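PDB 2O8R: polyphosphate kinase, which probably catalyses the reversible, magnesium-dependent transfer of the terminal phosphate of ATP to a growing polyphosphate chain. Local coordinates for residues E323-K328 against A681-L686; P350-D355 against G688-T693; E564-V569 against I648-N653. The protein carries 3 engineered substitutions. All blocks are in the same frame, centred on the assembly; numbering follows the deposited sequence.

Contact 1 of 3, residues E323-K328 against A681-L686; sequences EPLLSK and AIYRYL
The hydroxyl of Y683 donates a hydrogen bond to the main-chain carbonyl of E323, with OH 2.6 Å from O. The donor lies in the carbonyl plane and makes a C=O...donor angle of 149°, while the oxygen it meets sits at the ring's edge, near the ring plane. Y683 reaches this acceptor from the helix because its ring carbon CG stands anti to the backbone N (chi1 -179°), which carries the phenol off the helix flank to the extended 323-328 segment.

The side chain of L325 fills the angle between ring and helix. Its CG lies 3.6 Å from CE1 of Y683, approaching the ring obliquely, and its CD2 comes 3.7 Å from the phenol oxygen OH of the same residue. The other methyl, CD1, reaches the helix itself, 3.7 Å from CB of L686. One leucine therefore touches residues three apart on the same helical face, a ring and a backbone turn at once.

Main-chain hydrogen bonds from L325 to Y351 and T353 tie the segment to the neighbouring loop, and S327 N-caps the short helix that follows. Because the polar bond is made to a backbone oxygen, it holds the main chain at E323 without calling on that residue's carboxylate, and the leucine adds apolar packing beside it.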
loop_
_atom_site.group_PDB
_atom_site.type_symbol
_atom_site.label_atom_id
_atom_site.label_comp_id
_atom_site.label_asym_id
_atom_site.label_seq_id
_atom_site.Cartn_x
_atom_site.Cartn_y
_atom_site.Cartn_z
ATOM N N GLU A 323 -6.190 -9.699 25.136
ATOM C CA GLU A 323 -7.119 -8.686 24.715
ATOM C C GLU A 323 -6.792 -7.410 25.440
ATOM O O GLU A 323 -6.689 -7.403 26.664
ATOM C CB GLU A 323 -8.536 -9.118 25.052
ATOM C CG GLU A 323 -9.600 -8.396 24.256
ATOM C CD GLU A 323 -10.991 -8.822 24.657
ATOM O OE1 GLU A 323 -11.166 -9.265 25.817
ATOM O OE2 GLU A 323 -11.908 -8.719 23.813
ATOM N N PRO A 324 -6.601 -6.325 24.683
ATOM C CA PRO A 324 -6.237 -5.038 25.263
ATOM C C PRO A 324 -7.297 -4.468 26.191
ATOM O O PRO A 324 -8.461 -4.349 25.817
ATOM C CB PRO A 324 -6.049 -4.138 24.045
ATOM C CG PRO A 324 -5.806 -5.078 22.910
ATOM C CD PRO A 324 -6.654 -6.269 23.213
ATOM N N LEU A 325 -6.847 -4.129 27.393
ATOM C CA LEU A 325 -7.647 -3.553 28.455
ATOM C C LEU A 325 -8.208 -2.181 28.151
ATOM O O LEU A 325 -7.672 -1.444 27.334
ATOM C CB LEU A 325 -6.785 -3.411 29.709
ATOM C CG LEU A 325 -6.107 -4.689 30.181
ATOM C CD1 LEU A 325 -5.042 -4.374 31.210
ATOM C CD2 LEU A 325 -7.131 -5.674 30.701
ATOM N N LEU A 326 -9.283 -1.838 28.852
ATOM C CA LEU A 326 -9.780 -0.476 28.848
ATOM C C LEU A 326 -9.609 0.088 30.241
ATOM O O LEU A 326 -9.330 -0.646 31.191
ATOM C CB LEU A 326 -11.256 -0.444 28.461
ATOM C CG LEU A 326 -11.643 -1.257 27.229
ATOM C CD1 LEU A 326 -13.137 -1.175 26.991
ATOM C CD2 LEU A 326 -10.884 -0.740 26.013
ATOM N N SER A 327 -9.763 1.399 30.351
ATOM C CA SER A 327 -9.894 2.045 31.639
ATOM C C SER A 327 -11.392 2.141 31.944
ATOM O O SER A 327 -12.119 2.850 31.239
ATOM C CB SER A 327 -9.256 3.428 31.578
ATOM O OG SER A 327 -9.758 4.300 32.574
ATOM N N LYS A 328 -11.845 1.417 32.975
ATOM C CA LYS A 328 -13.253 1.445 33.412
ATOM C C LYS A 328 -13.663 2.862 33.789
ATOM O O LYS A 328 -14.726 3.336 33.389
ATOM C CB LYS A 328 -13.521 0.509 34.605
ATOM C CG LYS A 328 -12.861 -0.876 34.565
ATOM C CD LYS A 328 -13.343 -1.755 33.409
ATOM C CE LYS A 328 -14.290 -2.853 33.878
ATOM N NZ LYS A 328 -13.572 -4.105 34.243
ATOM N N ALA A 681 3.532 -10.296 33.286
ATOM C CA ALA A 681 3.186 -9.780 34.604
ATOM C C ALA A 681 2.547 -8.392 34.591
ATOM O O ALA A 681 1.624 -8.121 35.368
ATOM C CB ALA A 681 4.406 -9.790 35.496
ATOM N N ILE A 682 3.048 -7.518 33.719
ATOM C CA ILE A 682 2.537 -6.157 33.609
ATOM C C ILE A 682 1.082 -6.192 33.156
ATOM O O ILE A 682 0.244 -5.430 33.659
ATOM C CB ILE A 682 3.366 -5.305 32.644
ATOM C CG1 ILE A 682 4.695 -4.918 33.283
ATOM C CG2 ILE A 682 2.619 -4.039 32.254
ATOM C CD1 ILE A 682 5.591 -4.109 32.342
ATOM N N TYR A 683 0.776 -7.094 32.230
ATOM C CA TYR A 683 -0.595 -7.241 31.800
ATOM C C TYR A 683 -1.501 -7.687 32.943
ATOM O O TYR A 683 -2.603 -7.154 33.100
ATOM C CB TYR A 683 -0.717 -8.194 30.631
ATOM C CG TYR A 683 -2.146 -8.332 30.163
ATOM C CD1 TYR A 683 -2.747 -7.327 29.413
ATOM C CD2 TYR A 683 -2.900 -9.459 30.475
ATOM C CE1 TYR A 683 -4.057 -7.438 28.974
ATOM C CE2 TYR A 683 -4.218 -9.581 30.040
ATOM C CZ TYR A 683 -4.787 -8.563 29.291
ATOM O OH TYR A 683 -6.085 -8.668 28.856
ATOM N N ARG A 684 -1.035 -8.650 33.740
ATOM C CA ARG A 684 -1.815 -9.115 34.891
ATOM C C ARG A 684 -2.017 -8.009 35.911
ATOM O O ARG A 684 -3.111 -7.847 36.451
ATOM C CB ARG A 684 -1.188 -10.349 35.539
ATOM C CG ARG A 684 -1.350 -11.599 34.690
ATOM C CD ARG A 684 -0.727 -12.830 35.316
ATOM N NE ARG A 684 -0.304 -13.768 34.276
ATOM C CZ ARG A 684 0.962 -14.090 34.016
ATOM N NH1 ARG A 684 1.957 -13.571 34.738
ATOM N NH2 ARG A 684 1.235 -14.950 33.038
ATOM N N TYR A 685 -0.957 -7.243 36.154
ATOM C CA TYR A 685 -0.995 -6.134 37.101
ATOM C C TYR A 685 -2.063 -5.107 36.706
ATOM O O TYR A 685 -2.879 -4.706 37.535
ATOM C CB TYR A 685 0.401 -5.502 37.189
ATOM C CG TYR A 685 0.467 -4.126 37.814
ATOM C CD1 TYR A 685 0.611 -3.966 39.183
ATOM C CD2 TYR A 685 0.421 -2.985 37.028
ATOM C CE1 TYR A 685 0.682 -2.700 39.751
ATOM C CE2 TYR A 685 0.499 -1.727 37.585
ATOM C CZ TYR A 685 0.628 -1.586 38.949
ATOM O OH TYR A 685 0.693 -0.318 39.504
ATOM N N LEU A 686 -2.059 -4.713 35.433
ATOM C CA LEU A 686 -2.943 -3.674 34.924
ATOM C C LEU A 686 -4.375 -4.165 34.819
ATOM O O LEU A 686 -5.312 -3.418 35.089
ATOM C CB LEU A 686 -2.454 -3.158 33.567
ATOM C CG LEU A 686 -1.238 -2.226 33.642
ATOM C CD1 LEU A 686 -0.593 -2.024 32.297
ATOM C CD2 LEU A 686 -1.637 -0.895 34.222
#

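Contact 2 of 3, residues P350-D355 against G688-T693; sequences PYYTYD and GKEETT. Engineered in segment 688-693: T692 (natural residue Ala).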
loop_
_atom_site.group_PDB
_atom_site.type_symbol
_atom_site.label_atom_id
_atom_site.label_comp_id
_atom_site.label_asym_id
_atom_site.label_seq_id
_atom_site.Cartn_x
_atom_site.Cartn_y
_atom_site.Cartn_z
ATOM N N PRO A 350 0.477 -2.055 24.672
ATOM C CA PRO A 350 -0.261 -3.009 23.892
ATOM C C PRO A 350 -1.353 -3.390 24.903
ATOM O O PRO A 350 -2.489 -3.640 24.518
ATOM C CB PRO A 350 0.725 -4.149 23.673
ATOM C CG PRO A 350 1.989 -3.734 24.391
ATOM C CD PRO A 350 1.514 -2.765 25.424
ATOM N N TYR A 351 -0.986 -3.353 26.195
ATOM C CA TYR A 351 -1.820 -3.703 27.356
ATOM C C TYR A 351 -3.185 -3.008 27.366
ATOM O O TYR A 351 -4.200 -3.641 27.627
ATOM C CB TYR A 351 -1.072 -3.395 28.666
ATOM C CG TYR A 351 0.384 -3.854 28.706
ATOM C CD1 TYR A 351 0.708 -5.201 28.654
ATOM C CD2 TYR A 351 1.428 -2.941 28.819
ATOM C CE1 TYR A 351 2.020 -5.634 28.692
ATOM C CE2 TYR A 351 2.753 -3.368 28.836
ATOM C CZ TYR A 351 3.041 -4.722 28.786
ATOM O OH TYR A 351 4.346 -5.179 28.821
ATOM N N TYR A 352 -3.197 -1.711 27.079
ATOM C CA TYR A 352 -4.429 -0.977 26.840
ATOM C C TYR A 352 -4.572 -0.780 25.341
ATOM O O TYR A 352 -3.590 -0.959 24.613
ATOM C CB TYR A 352 -4.371 0.386 27.506
ATOM C CG TYR A 352 -4.509 0.363 29.010
ATOM C CD1 TYR A 352 -5.742 0.577 29.613
ATOM C CD2 TYR A 352 -3.404 0.152 29.828
ATOM C CE1 TYR A 352 -5.883 0.571 30.977
ATOM C CE2 TYR A 352 -3.533 0.133 31.206
ATOM C CZ TYR A 352 -4.778 0.344 31.779
ATOM O OH TYR A 352 -4.915 0.337 33.155
ATOM N N THR A 353 -5.778 -0.416 24.882
ATOM C CA THR A 353 -6.008 -0.107 23.466
ATOM C C THR A 353 -5.258 1.119 23.029
ATOM O O THR A 353 -4.796 1.913 23.843
ATOM C CB THR A 353 -7.499 0.189 23.105
ATOM O OG1 THR A 353 -8.235 0.542 24.283
ATOM C CG2 THR A 353 -8.154 -0.998 22.387
ATOM N N TYR A 354 -5.172 1.269 21.716
ATOM C CA TYR A 354 -4.673 2.471 21.098
ATOM C C TYR A 354 -5.815 3.465 20.891
ATOM O O TYR A 354 -5.588 4.637 20.579
ATOM C CB TYR A 354 -4.048 2.110 19.756
ATOM C CG TYR A 354 -2.641 1.559 19.848
ATOM C CD1 TYR A 354 -2.411 0.213 20.110
ATOM C CD2 TYR A 354 -1.539 2.387 19.659
ATOM C CE1 TYR A 354 -1.118 -0.300 20.185
ATOM C CE2 TYR A 354 -0.245 1.887 19.737
ATOM C CZ TYR A 354 -0.036 0.543 19.995
ATOM O OH TYR A 354 1.256 0.054 20.056
ATOM N N ASP A 355 -7.041 2.994 21.107
ATOM C CA ASP A 355 -8.246 3.700 20.674
ATOM C C ASP A 355 -8.545 5.046 21.327
ATOM O O ASP A 355 -9.299 5.845 20.783
ATOM C CB ASP A 355 -9.444 2.779 20.817
ATOM C CG ASP A 355 -9.338 1.570 19.937
ATOM O OD1 ASP A 355 -8.517 1.594 18.995
ATOM O OD2 ASP A 355 -10.075 0.599 20.178
ATOM N N GLY A 688 -5.524 -6.561 36.704
ATOM C CA GLY A 688 -5.842 -6.613 38.123
ATOM C C GLY A 688 -6.491 -5.325 38.580
ATOM O O GLY A 688 -7.645 -5.316 38.985
ATOM N N LYS A 689 -5.765 -4.224 38.457
ATOM C CA LYS A 689 -6.270 -2.950 38.937
ATOM C C LYS A 689 -7.602 -2.528 38.280
ATOM O O LYS A 689 -8.366 -1.771 38.872
ATOM C CB LYS A 689 -5.198 -1.849 38.832
ATOM C CG LYS A 689 -5.193 -1.100 37.523
ATOM C CD LYS A 689 -4.989 0.389 37.750
ATOM C CE LYS A 689 -5.034 1.149 36.432
ATOM N NZ LYS A 689 -4.618 2.555 36.589
ATOM N N GLU A 690 -7.896 -3.033 37.083
ATOM C CA GLU A 690 -9.107 -2.601 36.392
ATOM C C GLU A 690 -10.334 -3.348 36.892
ATOM O O GLU A 690 -11.449 -2.845 36.791
ATOM C CB GLU A 690 -8.977 -2.677 34.861
ATOM C CG GLU A 690 -7.939 -1.707 34.237
ATOM C CD GLU A 690 -8.363 -0.236 34.219
ATOM O OE1 GLU A 690 -9.555 0.056 34.451
ATOM O OE2 GLU A 690 -7.496 0.634 33.957
ATOM N N GLU A 691 -10.128 -4.532 37.463
ATOM C CA GLU A 691 -11.219 -5.241 38.134
ATOM C C GLU A 691 -11.514 -4.622 39.503
ATOM O O GLU A 691 -12.495 -4.977 40.147
ATOM C CB GLU A 691 -10.910 -6.730 38.310
ATOM C CG GLU A 691 -9.993 -7.356 37.275
ATOM C CD GLU A 691 -10.695 -7.764 35.991
ATOM O OE1 GLU A 691 -11.457 -6.949 35.426
ATOM O OE2 GLU A 691 -10.467 -8.906 35.533
ATOM N N THR A 692 -10.663 -3.700 39.944
ATOM C CA THR A 692 -10.856 -3.030 41.232
ATOM C C THR A 692 -11.562 -1.674 41.088
ATOM O O THR A 692 -11.267 -0.731 41.831
ATOM C CB THR A 692 -9.514 -2.839 41.996
ATOM O OG1 THR A 692 -8.512 -3.702 41.451
ATOM C CG2 THR A 692 -9.690 -3.154 43.479
ATOM N N THR A 693 -12.491 -1.585 40.136
ATOM C CA THR A 693 -13.288 -0.366 39.922
ATOM C C THR A 693 -14.616 -0.421 40.685
ATOM O O THR A 693 -14.840 0.353 41.619
ATOM C CB THR A 693 -13.549 -0.101 38.404
ATOM O OG1 THR A 693 -12.314 0.227 37.751
ATOM C CG2 THR A 693 -14.551 1.044 38.199
#
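Y352 and E690 approach from opposite directions, the phenol OH donating a hydrogen bond to OE2 of E690 at 2.7 Å. The carboxylate oxygen lies in the plane of the ring, at its edge, yet the carboxylate is turned almost perpendicular to that ring, the two planes standing 82° apart. OE2 accepts through its anti lone pair, on the side away from OE1. Alongside, the aliphatic end of K689 crosses the tyrosine at about a right angle and brings its CE to 3.4 Å from the same OH.

The next shell sets these groups in place. A bend at chi2 (-73°) folds the E690 chain so that both oxygens find work: OE1 takes the backbone N-H of K328, at the start of helix 328-331. The ammonium of K689 is directed elsewhere, to a salt bridge with E641 of helix 636-651. Y352 itself packs against I347 and L686.

A buried glutamate bridging a tyrosine hydroxyl and the first turn of another helix makes this a tertiary junction within the PPK1 C-terminal region: the last turn of helix 678-691 is joined to the loop that follows strand 345-349 in the first PLD-like domain.

Contact 3 of 3, residues E564-V569 against I648-N653; sequences EIDLIV and IQLRDN
Strand 564-569 packs against the last turn of helix 636-651, the backbones coming nearest at I568 and L650, whose CA atoms are 8.0 Å apart. D566 and I568 point toward the helix, while L567 between them points away; Q649 and L650 answer from the helix.

L650 wedges between the two strand residues. Its CG stands anti to the carbonyl carbon (chi1 -72°), which sends the forked end toward the strand. There CD2 packs 3.6 Å from CD1 of I568, the two chains crossing at a slant, and also touches OD1 of D566. The other methyl meets D566 alone: the side chains approach from opposite directions, with CD1 of L650 3.4 Å from OD2 of D566. A methyl offers no polar bond; OD2 finds its partners elsewhere, in a salt bridge to R586 and a hydrogen bond with Y538.

Q649 adds a looser flank: its OE1 lies 4.0 Å from CG2 of I568. The amide at the end of its extended chain has stronger partners too, with OE1 accepting from K542 and NE2 donating to E596. Strand 564-569 lies between parallel neighbours 538-543 and 585-589, and T588 on the latter also touches L650.

Here a helix rests on the sheet of the second PLD-like domain, near residues such as R570 that are predicted to bind ATP. Apolar and polar roles fall to different groups: leucine and isoleucine supply the apolar contact, whereas the buried carboxylate and amide are satisfied by partners outside the two segments. The cation of R586 and the hydroxyl of Y538 would be expected to stabilise D566 as an anion, allowing a charged group to be buried against methyls.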
loop_
_atom_site.group_PDB
_atom_site.type_symbol
_atom_site.label_atom_id
_atom_site.label_comp_id
_atom_site.label_asym_id
_atom_site.label_seq_id
_atom_site.Cartn_x
_atom_site.Cartn_y
_atom_site.Cartn_z
ATOM N N GLU A 564 23.112 4.971 43.518
ATOM C CA GLU A 564 22.765 3.694 42.879
ATOM C C GLU A 564 21.889 3.886 41.637
ATOM O O GLU A 564 20.912 4.650 41.654
ATOM C CB GLU A 564 21.998 2.816 43.850
ATOM C CG GLU A 564 22.813 2.203 44.951
ATOM C CD GLU A 564 22.073 1.062 45.627
ATOM O OE1 GLU A 564 20.856 0.886 45.359
ATOM O OE2 GLU A 564 22.714 0.335 46.414
ATOM N N ILE A 565 22.231 3.177 40.564
ATOM C CA ILE A 565 21.542 3.350 39.287
ATOM C C ILE A 565 21.081 2.035 38.623
ATOM O O ILE A 565 21.888 1.130 38.369
ATOM C CB ILE A 565 22.409 4.159 38.278
ATOM C CG1 ILE A 565 23.091 5.355 38.956
ATOM C CG2 ILE A 565 21.554 4.626 37.109
ATOM C CD1 ILE A 565 24.080 6.095 38.079
ATOM N N ASP A 566 19.779 1.949 38.343
ATOM C CA ASP A 566 19.243 0.911 37.468
ATOM C C ASP A 566 18.926 1.463 36.078
ATOM O O ASP A 566 18.065 2.333 35.925
ATOM C CB ASP A 566 17.980 0.311 38.063
ATOM C CG ASP A 566 18.243 -0.947 38.841
ATOM O OD1 ASP A 566 18.906 -1.864 38.314
ATOM O OD2 ASP A 566 17.768 -1.026 39.988
ATOM N N LEU A 567 19.632 0.949 35.078
ATOM C CA LEU A 567 19.389 1.281 33.686
ATOM C C LEU A 567 18.682 0.130 33.019
ATOM O O LEU A 567 19.137 -1.006 33.101
ATOM C CB LEU A 567 20.702 1.510 32.945
ATOM C CG LEU A 567 21.438 2.820 33.219
ATOM C CD1 LEU A 567 22.812 2.790 32.585
ATOM C CD2 LEU A 567 20.644 3.991 32.684
ATOM N N ILE A 568 17.565 0.421 32.360
ATOM C CA ILE A 568 16.896 -0.550 31.501
ATOM C C ILE A 568 16.982 -0.027 30.057
ATOM O O ILE A 568 16.194 0.828 29.629
ATOM C CB ILE A 568 15.447 -0.796 31.960
ATOM C CG1 ILE A 568 15.417 -1.234 33.429
ATOM C CG2 ILE A 568 14.780 -1.846 31.106
ATOM C CD1 ILE A 568 14.016 -1.441 33.992
ATOM N N VAL A 569 17.985 -0.515 29.332
ATOM C CA VAL A 569 18.279 -0.065 27.964
ATOM C C VAL A 569 18.309 -1.225 26.981
ATOM O O VAL A 569 19.150 -2.111 27.110
ATOM C CB VAL A 569 19.636 0.629 27.890
ATOM C CG1 VAL A 569 19.957 1.014 26.448
ATOM C CG2 VAL A 569 19.626 1.850 28.762
ATOM N N ILE A 648 8.423 -4.369 38.276
ATOM C CA ILE A 648 8.142 -5.616 37.561
ATOM C C ILE A 648 9.226 -5.904 36.514
ATOM O O ILE A 648 9.734 -7.019 36.440
ATOM C CB ILE A 648 6.768 -5.609 36.901
ATOM C CG1 ILE A 648 5.694 -5.364 37.962
ATOM C CG2 ILE A 648 6.542 -6.915 36.163
ATOM C CD1 ILE A 648 4.279 -5.495 37.480
ATOM N N GLN A 649 9.612 -4.899 35.730
ATOM C CA GLN A 649 10.656 -5.143 34.747
ATOM C C GLN A 649 11.970 -5.569 35.413
ATOM O O GLN A 649 12.603 -6.527 34.968
ATOM C CB GLN A 649 10.838 -3.964 33.779
ATOM C CG GLN A 649 9.585 -3.631 32.971
ATOM C CD GLN A 649 9.883 -2.919 31.659
ATOM O OE1 GLN A 649 10.845 -2.157 31.551
ATOM N NE2 GLN A 649 9.050 -3.166 30.651
ATOM N N LEU A 650 12.353 -4.902 36.500
ATOM C CA LEU A 650 13.624 -5.215 37.184
ATOM C C LEU A 650 13.588 -6.535 37.932
ATOM O O LEU A 650 14.627 -7.015 38.383
ATOM C CB LEU A 650 14.027 -4.109 38.156
ATOM C CG LEU A 650 14.527 -2.809 37.541
ATOM C CD1 LEU A 650 14.739 -1.836 38.674
ATOM C CD2 LEU A 650 15.810 -3.020 36.713
ATOM N N ARG A 651 12.391 -7.106 38.053
ATOM C CA ARG A 651 12.172 -8.374 38.735
ATOM C C ARG A 651 12.165 -9.537 37.738
ATOM O O ARG A 651 12.311 -10.699 38.148
ATOM C CB ARG A 651 10.849 -8.325 39.508
ATOM C CG ARG A 651 10.743 -9.264 40.710
ATOM C CD ARG A 651 9.350 -9.190 41.359
ATOM N NE ARG A 651 8.903 -7.804 41.502
ATOM C CZ ARG A 651 7.630 -7.429 41.584
ATOM N NH1 ARG A 651 6.662 -8.338 41.543
ATOM N NH2 ARG A 651 7.320 -6.145 41.699
ATOM N N ASP A 652 12.004 -9.214 36.441
ATOM C CA ASP A 652 11.988 -10.207 35.348
ATOM C C ASP A 652 13.162 -11.161 35.399
ATOM O O ASP A 652 14.314 -10.740 35.266
ATOM C CB ASP A 652 12.003 -9.527 33.976
ATOM C CG ASP A 652 11.875 -10.530 32.807
ATOM O OD1 ASP A 652 10.881 -10.443 32.075
ATOM O OD2 ASP A 652 12.745 -11.409 32.612
ATOM N N ASN A 653 12.866 -12.443 35.566
ATOM C CA ASN A 653 13.893 -13.491 35.473
ATOM C C ASN A 653 13.757 -14.432 34.275
ATOM O O ASN A 653 14.382 -15.493 34.276
ATOM C CB ASN A 653 13.915 -14.340 36.749
ATOM C CG ASN A 653 12.530 -14.742 37.211
ATOM O OD1 ASN A 653 11.575 -14.738 36.441
ATOM N ND2 ASN A 653 12.414 -15.088 38.480
#

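How the contacts relate
Contacts 1 and 2 share helix 678-691 and lie only about 4 Å apart between centres, whereas contact 3 is more than 20 Å from each and nested within both loops along the chain. Contact 2 is buried, contact 1 only partly so, yet each turns on a tyrosine hydroxyl: one gives its proton to a main-chain oxygen, the other to a carboxylate. Contact 3, in the interior of the second PLD-like domain, has no hydrogen bond between its segments and relies on van der Waals packing, chiefly of aliphatic groups. Helix 636-651 connects the groups, since I648 and Q649 touch A681, I682 and Y685 of the C-terminal helix.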